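Local coordinates for protein BugD (Bordetella pertussis Tohama I, PDB 2F5X) that is a periplasmic solute receptor that binds aspartic acid, probably delivering it to a transporter of the tripartite tricarboxylate family, at residues T194-T197 / Q198-S202. Residues are numbered along the deposited sequence; the frame is centred on the assembly and turned at random.
Sequences TNTT and QQITS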
# COMPACT_ATOMS: atom_id res chain seq x y z
N THR A 194 8.36 1.61 2.63
CA THR A 194 8.29 3.08 2.55
C THR A 194 7.87 3.69 3.88
O THR A 194 7.98 4.91 4.07
CB THR A 194 7.28 3.51 1.48
OG1 THR A 194 6.14 2.65 1.57
CG2 THR A 194 7.85 3.28 0.07
N ASN A 195 7.36 2.85 4.79
CA ASN A 195 7.07 3.30 6.16
C ASN A 195 7.98 2.70 7.24
O ASN A 195 8.18 3.31 8.31
CB ASN A 195 5.60 3.05 6.52
CG ASN A 195 5.14 3.86 7.72
OD1 ASN A 195 5.35 5.08 7.77
ND2 ASN A 195 4.50 3.20 8.68
N THR A 196 8.52 1.51 6.98
CA THR A 196 9.22 0.77 8.04
C THR A 196 10.74 0.88 7.99
O THR A 196 11.39 0.61 9.00
CB THR A 196 8.87 -0.72 8.03
OG1 THR A 196 9.31 -1.31 6.80
CG2 THR A 196 7.37 -0.95 8.08
N THR A 197 11.30 1.24 6.84
CA THR A 197 12.76 1.22 6.67
C THR A 197 13.46 2.01 7.78
O THR A 197 14.39 1.51 8.41
CB THR A 197 13.17 1.80 5.31
OG1 THR A 197 12.69 0.95 4.27
CG2 THR A 197 14.69 1.74 5.13
N GLN A 198 13.00 3.24 7.95
CA GLN A 198 13.43 4.20 8.95
C GLN A 198 13.52 3.56 10.36
O GLN A 198 14.55 3.66 11.06
CB GLN A 198 12.42 5.38 8.91
CG GLN A 198 12.13 6.01 7.46
CD GLN A 198 10.94 5.40 6.67
OE1 GLN A 198 10.81 4.19 6.59
NE2 GLN A 198 10.12 6.26 6.05
N GLN A 199 12.46 2.88 10.75
CA GLN A 199 12.38 2.28 12.07
C GLN A 199 13.18 0.98 12.18
O GLN A 199 13.70 0.66 13.24
CB GLN A 199 10.93 2.01 12.46
CG GLN A 199 9.97 3.17 12.18
CD GLN A 199 10.34 4.44 12.91
OE1 GLN A 199 11.02 4.41 13.94
NE2 GLN A 199 9.90 5.58 12.37
N ILE A 200 13.27 0.23 11.08
CA ILE A 200 14.04 -1.01 11.09
C ILE A 200 15.54 -0.72 11.19
O ILE A 200 16.21 -1.27 12.06
CB ILE A 200 13.72 -1.87 9.86
CG1 ILE A 200 12.28 -2.40 9.93
CG2 ILE A 200 14.71 -3.03 9.76
CD1 ILE A 200 11.77 -3.00 8.62
N THR A 201 16.06 0.15 10.32
CA THR A 201 17.51 0.33 10.25
C THR A 201 18.09 0.99 11.49
O THR A 201 19.27 0.82 11.78
CB THR A 201 17.93 1.13 9.00
OG1 THR A 201 17.28 2.40 9.00
CG2 THR A 201 17.45 0.44 7.73
N SER A 202 17.25 1.72 12.22
CA SER A 202 17.68 2.35 13.48
C SER A 202 17.55 1.41 14.68
O SER A 202 17.99 1.74 15.80
CB SER A 202 16.85 3.61 13.72
OG SER A 202 15.50 3.25 13.92
O HOH W 1 7.90 5.31 10.07
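The flat amide of Q198 folds back along its own helix, and NE2 gives T194 O a hydrogen bond of 3.2 Å that is almost straight (N-H...O 168°). T194 O lies at the edge of the amide, close to its plane, whereas the donor stands well above the T194 carbonyl plane. N195 O sits over one face, 3.3 Å from Q198 OE1, two acceptors without a bond. Helix 193-201 is kinked here, where the backbone N of Q198 and of Q199 has no bond to the turn before. Glutamine suits the place: its chain, bent at chi2 (91°), carries an N-H back to T194 O. Beyond the kink I200 N bonds T196 O at 2.8 Å and T201 N bonds T197 O at 2.9 Å. Q199 NE2 donates to a water that also lies 2.7 Å from N195 O and can donate to it, while Q199 OE1 accepts a hydrogen bond from K204 NZ. Apolar I200 lies alongside T196, CD1 3.5 Å from OG1, and meets I116 of strand 102-117; the buried T196 hydroxyl is hydrogen-bonded to T114 OG1 there. Regular helix would give T194 O and N195 O backbone donors; instead Q198 NE2 and N33 ND2 meet T194 O, and water probably N195 O.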